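Local coordinates for protein D-alanyl transferase DltD (Enterococcus faecium TX0133A04, PDB 6PFX) that probably takes part in attaching D-alanine to lipoteichoic acid during Gram-positive cell wall biogenesis, as a membrane-associated protein of the SGNH-hydrolase clan, at residues Q125-L130 and D157-I162; W129-K134 and Q179-W184. All coordinates share one frame; numbering follows the deposited sequence.

In the fold
Both contacts start from helix 123-132, their centres about 7 Å apart, and lie about 24 and 26 Å from the chain's centre, on the same side of it. Along the chain the helix meets helix 157-167 first (contact 1) and then the start of helix 181-193 (contact 2), with Trp129 and Leu130 shared by the two segment pairs. All these helices fall in the long, helix-rich connection between strands 97-101 and 288-293 of the five-stranded parallel sheet. Hydrogen bonds between Tyr127 OH and Gln183 OE1 and between Trp184 NE1 and Asp128 OD1 tie the two contacts together. They thus build one helical cluster at the periphery, both centres lying beyond the 21 Å radius of gyration.

Contact 1: Q125-L130 and D157-I162; sequences QTYDWL and DTLTAI
Leu130 and Leu159 meet methyl to methyl at the tightest point between segments 125-130 and 157-162, with Leu130 CD1 and Leu159 CD1 3.5 Å apart, closer than usual van der Waals contact. The two side chains cross at about a right angle. Leu159 reaches this point because its CG stands anti to the backbone N (chi1 167°), and its CD1 branch makes the closest contacts: it also lies 4.2 Å from Thr126 CG2 and, at the edge of the Tyr127 ring and near the ring plane, 4.4 Å from Tyr127 CE1. One methyl of Leu159 is therefore wedged among three side chains of the opposing helix. A looser layer follows one turn on, where Ile162 presents the CG2 branch, 4.0 Å from Leu130 CD2 in an oblique crossing. That same CD2 sits 3.6 Å above the plane of the Trp129 ring, toward its rim, so both branches of Leu130 are engaged. This is helix-helix packing within the helix-rich connection between strands 97-101 and 288-293 of the parallel sheet, consistent with the SGNH-hydrolase clan. The short segments run roughly the same way, at 39°, but their axes approach only to 12.4 Å, and the separation is bridged by side chains, chiefly the methyl ends of Leu130, Leu159 and Ile162. No hydrogen bond crosses it. Polar ends are directed elsewhere: Thr126 OG1 is hydrogen-bonded to Ser122 O, while Tyr127 OH bonds Gln183 and Asn156. On the solvent side of helix 157-167, Asp157 and Ala161 are exposed and Thr158 and Thr160 partly so, and none of the four touches segment 125-130, whereas Leu159 and Ile162 are buried against it.

Contact 2: W129-K134 and Q179-W184; sequences WLFSMK and QLRSQW
Helical phi/psi angles end at Ser132 and Met133 turns extended, so segment 129-134 presents the last turn of its helix to the start of helix 181-193, with Phe131 and Arg181 nearest across the gap at 8.8 Å between CA atoms. Phe131 carries the contact. Its ring lies almost flat on the six-membered ring of Trp184 in an offset stack, centroids 4.1 Å apart and planes at 5°, the side chains reaching toward each other tip to tip. Trp184 extends there with CG anti to its backbone N, and the closest atoms are Phe131 CD2 and Trp184 CE3 at 3.4 Å. The base of Phe131 joins in through a CH-pi contact, CB standing 4.0 Å from the Trp184 six-membered-ring centroid and 29° off the normal. At the far end of the phenyl ring, CZ points at Leu180, 4.2 Å from its CB. Arg181, bent at chi3, brings NH2 to 3.6 Å from Phe131 CE1, which lies over one guanidinium face with the two planes 67° apart. Deeper in, Leu130 CD1 meets Leu180 CD1 at 3.9 Å. Behind this front, Ser132 OG donates a hydrogen bond to Trp129 O, 2.6 Å away, in the carbonyl plane and on a lone pair, a bond made within the helix end. Outside the pair, Asn178 binds Arg181 NH1. With no hydrogen bond between the segments, the direct contact is carried by the offset stack, the CH-pi contact and apolar packing; Trp184 is both stacked on Phe131 and tethered through NE1 to Asp128, which probably limits the indole's rotation.

Contact 1: Q125-L130 and D157-I162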
ATOM      1  N   GLN A 125       3.224  15.091   9.017  1.00 17.20           N
ATOM      2  CA  GLN A 125       2.067  14.216   9.158  1.00 15.35           C
ATOM      3  C   GLN A 125       1.920  13.714  10.582  1.00 16.40           C
ATOM      4  O   GLN A 125       0.792  13.508  11.048  1.00 16.71           O
ATOM      5  CB  GLN A 125       2.202  13.051   8.180  1.00 18.09           C
ATOM      6  CG  GLN A 125       2.091  13.502   6.736  1.00 16.85           C
ATOM      7  CD  GLN A 125       2.290  12.382   5.750  1.00 17.06           C
ATOM      8  OE1 GLN A 125       2.763  11.299   6.097  1.00 19.43           O
ATOM      9  NE2 GLN A 125       1.921  12.636   4.505  1.00 16.14           N
ATOM     10  N   THR A 126       3.039  13.504  11.283  1.00 15.20           N
ATOM     11  CA  THR A 126       2.980  13.123  12.690  1.00 16.21           C
ATOM     12  C   THR A 126       2.329  14.228  13.511  1.00 16.89           C
ATOM     13  O   THR A 126       1.423  13.971  14.314  1.00 16.46           O
ATOM     14  CB  THR A 126       4.388  12.813  13.204  1.00 17.44           C
ATOM     15  OG1 THR A 126       4.981  11.772  12.416  1.00 20.13           O
ATOM     16  CG2 THR A 126       4.340  12.365  14.655  1.00 19.44           C
ATOM     17  N   TYR A 127       2.755  15.476  13.293  1.00 13.63           N
ATOM     18  CA  TYR A 127       2.160  16.594  14.012  1.00 15.99           C
ATOM     19  C   TYR A 127       0.707  16.792  13.598  1.00 17.18           C
ATOM     20  O   TYR A 127      -0.147  17.115  14.434  1.00 17.80           O
ATOM     21  CB  TYR A 127       2.966  17.868  13.759  1.00 16.39           C
ATOM     22  CG  TYR A 127       4.375  17.898  14.314  1.00 17.18           C
ATOM     23  CD1 TYR A 127       4.903  16.826  15.019  1.00 18.39           C
ATOM     24  CD2 TYR A 127       5.175  19.022  14.134  1.00 20.58           C
ATOM     25  CE1 TYR A 127       6.179  16.867  15.517  1.00 19.60           C
ATOM     26  CE2 TYR A 127       6.453  19.073  14.646  1.00 21.65           C
ATOM     27  CZ  TYR A 127       6.950  17.988  15.325  1.00 21.29           C
ATOM     28  OH  TYR A 127       8.224  18.011  15.824  1.00 23.62           O
ATOM     29  N   ASP A 128       0.404  16.595  12.310  1.00 17.86           N
ATOM     30  CA  ASP A 128      -0.984  16.625  11.872  1.00 14.80           C
ATOM     31  C   ASP A 128      -1.842  15.730  12.761  1.00 14.12           C
ATOM     32  O   ASP A 128      -2.926  16.118  13.211  1.00 19.76           O
ATOM     33  CB  ASP A 128      -1.108  16.114  10.432  1.00 19.16           C
ATOM     34  CG  ASP A 128      -0.722  17.144   9.375  1.00 17.73           C
ATOM     35  OD1 ASP A 128      -0.631  18.352   9.674  1.00 19.90           O
ATOM     36  OD2 ASP A 128      -0.512  16.715   8.220  1.00 23.64           O
ATOM     37  N   TRP A 129      -1.373  14.501  12.990  1.00 15.60           N
ATOM     38  CA  TRP A 129      -2.106  13.546  13.812  1.00 16.76           C
ATOM     39  C   TRP A 129      -2.265  14.066  15.231  1.00 18.06           C
ATOM     40  O   TRP A 129      -3.375  14.102  15.770  1.00 18.56           O
ATOM     41  CB  TRP A 129      -1.348  12.222  13.793  1.00 15.98           C
ATOM     42  CG  TRP A 129      -1.632  11.307  14.931  1.00 17.07           C
ATOM     43  CD1 TRP A 129      -2.848  10.798  15.300  1.00 17.40           C
ATOM     44  CD2 TRP A 129      -0.669  10.746  15.835  1.00 17.81           C
ATOM     45  NE1 TRP A 129      -2.695   9.967  16.389  1.00 18.59           N
ATOM     46  CE2 TRP A 129      -1.370   9.922  16.735  1.00 15.56           C
ATOM     47  CE3 TRP A 129       0.716  10.869  15.976  1.00 15.60           C
ATOM     48  CZ2 TRP A 129      -0.731   9.222  17.762  1.00 16.23           C
ATOM     49  CZ3 TRP A 129       1.347  10.173  16.998  1.00 15.49           C
ATOM     50  CH2 TRP A 129       0.623   9.361  17.875  1.00 15.87           C
ATOM     51  N   LEU A 130      -1.167  14.515  15.839  1.00 18.64           N
ATOM     52  CA  LEU A 130      -1.223  14.964  17.224  1.00 17.45           C
ATOM     53  C   LEU A 130      -2.210  16.112  17.402  1.00 20.45           C
ATOM     54  O   LEU A 130      -2.969  16.138  18.376  1.00 20.03           O
ATOM     55  CB  LEU A 130       0.164  15.389  17.699  1.00 15.72           C
ATOM     56  CG  LEU A 130       1.201  14.278  17.818  1.00 14.61           C
ATOM     57  CD1 LEU A 130       2.573  14.837  18.174  1.00 17.11           C
ATOM     58  CD2 LEU A 130       0.801  13.247  18.849  1.00 19.28           C
ATOM     59  N   ASP A 157      12.959  15.348  21.499  1.00 24.38           N
ATOM     60  CA  ASP A 157      12.606  15.136  22.902  1.00 23.77           C
ATOM     61  C   ASP A 157      11.212  15.664  23.230  1.00 19.40           C
ATOM     62  O   ASP A 157      10.485  15.057  24.025  1.00 21.67           O
ATOM     63  CB  ASP A 157      13.650  15.775  23.820  1.00 30.85           C
ATOM     64  CG  ASP A 157      14.949  14.993  23.861  1.00 45.11           C
ATOM     65  OD1 ASP A 157      14.918  13.769  23.600  1.00 47.31           O
ATOM     66  OD2 ASP A 157      16.001  15.601  24.158  1.00 61.84           O
ATOM     67  N   THR A 158      10.824  16.797  22.652  1.00 24.33           N
ATOM     68  CA  THR A 158       9.478  17.310  22.884  1.00 24.05           C
ATOM     69  C   THR A 158       8.429  16.325  22.382  1.00 22.32           C
ATOM     70  O   THR A 158       7.475  15.995  23.098  1.00 19.68           O
ATOM     71  CB  THR A 158       9.342  18.676  22.219  1.00 26.94           C
ATOM     72  OG1 THR A 158      10.348  19.547  22.758  1.00 27.57           O
ATOM     73  CG2 THR A 158       7.967  19.264  22.473  1.00 28.68           C
ATOM     74  N   LEU A 159       8.597  15.828  21.156  1.00 22.09           N
ATOM     75  CA  LEU A 159       7.652  14.850  20.623  1.00 20.14           C
ATOM     76  C   LEU A 159       7.648  13.578  21.459  1.00 18.29           C
ATOM     77  O   LEU A 159       6.585  13.010  21.737  1.00 18.84           O
ATOM     78  CB  LEU A 159       7.986  14.547  19.162  1.00 20.50           C
ATOM     79  CG  LEU A 159       7.312  13.336  18.509  1.00 20.35           C
ATOM     80  CD1 LEU A 159       5.821  13.577  18.370  1.00 17.96           C
ATOM     81  CD2 LEU A 159       7.927  13.040  17.151  1.00 23.75           C
ATOM     82  N   THR A 160       8.826  13.115  21.871  1.00 19.70           N
ATOM     83  CA  THR A 160       8.903  11.870  22.625  1.00 22.34           C
ATOM     84  C   THR A 160       8.085  11.945  23.911  1.00 17.88           C
ATOM     85  O   THR A 160       7.388  10.987  24.270  1.00 20.04           O
ATOM     86  CB  THR A 160      10.371  11.547  22.914  1.00 23.85           C
ATOM     87  OG1 THR A 160      11.040  11.201  21.692  1.00 23.52           O
ATOM     88  CG2 THR A 160      10.474  10.405  23.888  1.00 26.26           C
ATOM     89  N   ALA A 161       8.165  13.064  24.632  1.00 20.10           N
ATOM     90  CA  ALA A 161       7.407  13.177  25.873  1.00 22.79           C
ATOM     91  C   ALA A 161       5.912  13.182  25.596  1.00 18.89           C
ATOM     92  O   ALA A 161       5.125  12.617  26.366  1.00 19.09           O
ATOM     93  CB  ALA A 161       7.822  14.438  26.627  1.00 20.13           C
ATOM     94  N   ILE A 162       5.502  13.810  24.496  1.00 16.45           N
ATOM     95  CA  ILE A 162       4.096  13.783  24.112  1.00 17.46           C
ATOM     96  C   ILE A 162       3.665  12.358  23.788  1.00 20.22           C
ATOM     97  O   ILE A 162       2.601  11.903  24.224  1.00 17.31           O
ATOM     98  CB  ILE A 162       3.843  14.775  22.960  1.00 16.89           C
ATOM     99  CG1 ILE A 162       3.891  16.214  23.490  1.00 15.36           C
ATOM    100  CG2 ILE A 162       2.528  14.452  22.286  1.00 16.88           C
ATOM    101  CD1 ILE A 162       4.112  17.237  22.406  1.00 19.27           C
TER

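Contact 2: W129-K134 and Q179-W184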
ATOM      1  N   TRP A 129      -1.373  14.501  12.990  1.00 15.60           N
ATOM      2  CA  TRP A 129      -2.106  13.546  13.812  1.00 16.76           C
ATOM      3  C   TRP A 129      -2.265  14.066  15.231  1.00 18.06           C
ATOM      4  O   TRP A 129      -3.375  14.102  15.770  1.00 18.56           O
ATOM      5  CB  TRP A 129      -1.348  12.222  13.793  1.00 15.98           C
ATOM      6  CG  TRP A 129      -1.632  11.307  14.931  1.00 17.07           C
ATOM      7  CD1 TRP A 129      -2.848  10.798  15.300  1.00 17.40           C
ATOM      8  CD2 TRP A 129      -0.669  10.746  15.835  1.00 17.81           C
ATOM      9  NE1 TRP A 129      -2.695   9.967  16.389  1.00 18.59           N
ATOM     10  CE2 TRP A 129      -1.370   9.922  16.735  1.00 15.56           C
ATOM     11  CE3 TRP A 129       0.716  10.869  15.976  1.00 15.60           C
ATOM     12  CZ2 TRP A 129      -0.731   9.222  17.762  1.00 16.23           C
ATOM     13  CZ3 TRP A 129       1.347  10.173  16.998  1.00 15.49           C
ATOM     14  CH2 TRP A 129       0.623   9.361  17.875  1.00 15.87           C
ATOM     15  N   LEU A 130      -1.167  14.515  15.839  1.00 18.64           N
ATOM     16  CA  LEU A 130      -1.223  14.964  17.224  1.00 17.45           C
ATOM     17  C   LEU A 130      -2.210  16.112  17.402  1.00 20.45           C
ATOM     18  O   LEU A 130      -2.969  16.138  18.376  1.00 20.03           O
ATOM     19  CB  LEU A 130       0.164  15.389  17.699  1.00 15.72           C
ATOM     20  CG  LEU A 130       1.201  14.278  17.818  1.00 14.61           C
ATOM     21  CD1 LEU A 130       2.573  14.837  18.174  1.00 17.11           C
ATOM     22  CD2 LEU A 130       0.801  13.247  18.849  1.00 19.28           C
ATOM     23  N   PHE A 131      -2.190  17.093  16.496  1.00 14.29           N
ATOM     24  CA  PHE A 131      -3.103  18.229  16.604  1.00 18.58           C
ATOM     25  C   PHE A 131      -4.530  17.858  16.226  1.00 22.75           C
ATOM     26  O   PHE A 131      -5.451  18.609  16.566  1.00 25.91           O
ATOM     27  CB  PHE A 131      -2.588  19.408  15.766  1.00 19.80           C
ATOM     28  CG  PHE A 131      -1.392  20.102  16.375  1.00 18.80           C
ATOM     29  CD1 PHE A 131      -1.545  21.003  17.421  1.00 23.87           C
ATOM     30  CD2 PHE A 131      -0.118  19.856  15.908  1.00 20.53           C
ATOM     31  CE1 PHE A 131      -0.441  21.632  17.989  1.00 17.87           C
ATOM     32  CE2 PHE A 131       0.983  20.486  16.474  1.00 21.67           C
ATOM     33  CZ  PHE A 131       0.818  21.374  17.509  1.00 22.91           C
ATOM     34  N   SER A 132      -4.727  16.708  15.572  1.00 23.86           N
ATOM     35  CA  SER A 132      -6.050  16.236  15.192  1.00 25.33           C
ATOM     36  C   SER A 132      -6.746  15.485  16.318  1.00 27.19           C
ATOM     37  O   SER A 132      -7.980  15.396  16.316  1.00 28.83           O
ATOM     38  CB  SER A 132      -5.947  15.272  13.997  1.00 19.49           C
ATOM     39  OG  SER A 132      -5.619  13.942  14.397  1.00 25.21           O
ATOM     40  N   MET A 133      -5.982  14.943  17.267  1.00 24.77           N
ATOM     41  CA  MET A 133      -6.543  14.078  18.294  1.00 23.40           C
ATOM     42  C   MET A 133      -7.424  14.871  19.247  1.00 26.40           C
ATOM     43  O   MET A 133      -6.988  15.866  19.833  1.00 24.55           O
ATOM     44  CB  MET A 133      -5.419  13.431  19.107  1.00 22.83           C
ATOM     45  CG  MET A 133      -4.647  12.357  18.375  1.00 25.35           C
ATOM     46  SD  MET A 133      -3.297  11.674  19.359  1.00 27.19           S
ATOM     47  CE  MET A 133      -4.124  11.420  20.911  1.00 20.29           C
ATOM     48  N   LYS A 134      -8.665  14.417  19.413  1.00 26.25           N
ATOM     49  CA  LYS A 134      -9.553  14.955  20.431  1.00 25.22           C
ATOM     50  C   LYS A 134      -9.717  14.008  21.608  1.00 27.87           C
ATOM     51  O   LYS A 134     -10.081  14.455  22.699  1.00 28.88           O
ATOM     52  CB  LYS A 134     -10.936  15.253  19.838  1.00 32.67           C
ATOM     53  CG  LYS A 134     -10.926  16.239  18.677  1.00 35.39           C
ATOM     54  CD  LYS A 134     -10.471  17.638  19.098  1.00 37.60           C
ATOM     55  CE  LYS A 134     -11.520  18.376  19.945  1.00 36.22           C
ATOM     56  NZ  LYS A 134     -10.962  19.625  20.555  1.00 39.63           N
ATOM     57  N   GLN A 179       4.060  23.433  22.096  1.00 21.62           N
ATOM     58  CA  GLN A 179       5.506  23.516  21.944  1.00 25.94           C
ATOM     59  C   GLN A 179       5.957  23.098  20.551  1.00 24.48           C
ATOM     60  O   GLN A 179       7.057  23.474  20.132  1.00 23.45           O
ATOM     61  CB  GLN A 179       6.176  22.648  23.005  1.00 22.61           C
ATOM     62  CG  GLN A 179       7.673  22.817  23.082  1.00 38.50           C
ATOM     63  CD  GLN A 179       8.277  22.182  24.324  1.00 49.48           C
ATOM     64  OE1 GLN A 179       7.565  21.813  25.266  1.00 46.03           O
ATOM     65  NE2 GLN A 179       9.601  22.055  24.334  1.00 42.22           N
ATOM     66  N   LEU A 180       5.122  22.346  19.828  1.00 25.00           N
ATOM     67  CA  LEU A 180       5.402  21.918  18.466  1.00 20.14           C
ATOM     68  C   LEU A 180       4.772  22.826  17.421  1.00 20.17           C
ATOM     69  O   LEU A 180       5.036  22.653  16.225  1.00 18.55           O
ATOM     70  CB  LEU A 180       4.874  20.489  18.243  1.00 20.32           C
ATOM     71  CG  LEU A 180       5.389  19.375  19.154  1.00 22.20           C
ATOM     72  CD1 LEU A 180       4.618  18.100  18.890  1.00 22.50           C
ATOM     73  CD2 LEU A 180       6.852  19.155  18.919  1.00 23.45           C
ATOM     74  N   ARG A 181       3.948  23.788  17.834  1.00 20.33           N
ATOM     75  CA  ARG A 181       3.106  24.488  16.873  1.00 23.57           C
ATOM     76  C   ARG A 181       3.923  25.361  15.928  1.00 20.41           C
ATOM     77  O   ARG A 181       3.600  25.458  14.738  1.00 20.95           O
ATOM     78  CB  ARG A 181       2.061  25.318  17.610  1.00 23.20           C
ATOM     79  CG  ARG A 181       1.100  26.003  16.676  1.00 28.20           C
ATOM     80  CD  ARG A 181      -0.015  26.680  17.455  1.00 37.71           C
ATOM     81  NE  ARG A 181      -1.217  25.853  17.549  1.00 40.15           N
ATOM     82  CZ  ARG A 181      -1.560  25.120  18.608  1.00 37.61           C
ATOM     83  NH1 ARG A 181      -0.795  25.087  19.692  1.00 32.74           N
ATOM     84  NH2 ARG A 181      -2.685  24.417  18.577  1.00 40.80           N
ATOM     85  N   SER A 182       4.966  26.019  16.437  1.00 23.26           N
ATOM     86  CA  SER A 182       5.805  26.844  15.575  1.00 28.91           C
ATOM     87  C   SER A 182       6.446  26.000  14.479  1.00 21.72           C
ATOM     88  O   SER A 182       6.397  26.356  13.296  1.00 23.19           O
ATOM     89  CB  SER A 182       6.869  27.557  16.406  1.00 28.61           C
ATOM     90  OG  SER A 182       7.585  28.466  15.592  1.00 29.29           O
ATOM     91  N   GLN A 183       7.042  24.867  14.855  1.00 23.65           N
ATOM     92  CA  GLN A 183       7.626  23.968  13.866  1.00 24.48           C
ATOM     93  C   GLN A 183       6.569  23.451  12.897  1.00 26.19           C
ATOM     94  O   GLN A 183       6.812  23.371  11.687  1.00 26.58           O
ATOM     95  CB  GLN A 183       8.304  22.800  14.582  1.00 26.96           C
ATOM     96  CG  GLN A 183       9.041  21.843  13.655  1.00 34.55           C
ATOM     97  CD  GLN A 183       9.723  20.694  14.391  1.00 36.26           C
ATOM     98  OE1 GLN A 183       9.414  20.399  15.549  1.00 32.30           O
ATOM     99  NE2 GLN A 183      10.662  20.043  13.714  1.00 43.01           N
ATOM    100  N   TRP A 184       5.393  23.085  13.411  1.00 22.60           N
ATOM    101  CA  TRP A 184       4.322  22.588  12.552  1.00 19.65           C
ATOM    102  C   TRP A 184       3.961  23.611  11.485  1.00 24.59           C
ATOM    103  O   TRP A 184       3.856  23.275  10.300  1.00 24.10           O
ATOM    104  CB  TRP A 184       3.102  22.257  13.410  1.00 18.37           C
ATOM    105  CG  TRP A 184       1.978  21.540  12.726  1.00 19.61           C
ATOM    106  CD1 TRP A 184       2.069  20.573  11.766  1.00 18.23           C
ATOM    107  CD2 TRP A 184       0.582  21.725  12.980  1.00 19.03           C
ATOM    108  NE1 TRP A 184       0.812  20.148  11.408  1.00 19.47           N
ATOM    109  CE2 TRP A 184      -0.117  20.842  12.138  1.00 21.55           C
ATOM    110  CE3 TRP A 184      -0.145  22.552  13.841  1.00 25.31           C
ATOM    111  CZ2 TRP A 184      -1.509  20.767  12.129  1.00 24.98           C
ATOM    112  CZ3 TRP A 184      -1.519  22.478  13.828  1.00 24.79           C
ATOM    113  CH2 TRP A 184      -2.190  21.593  12.981  1.00 24.75           C
TER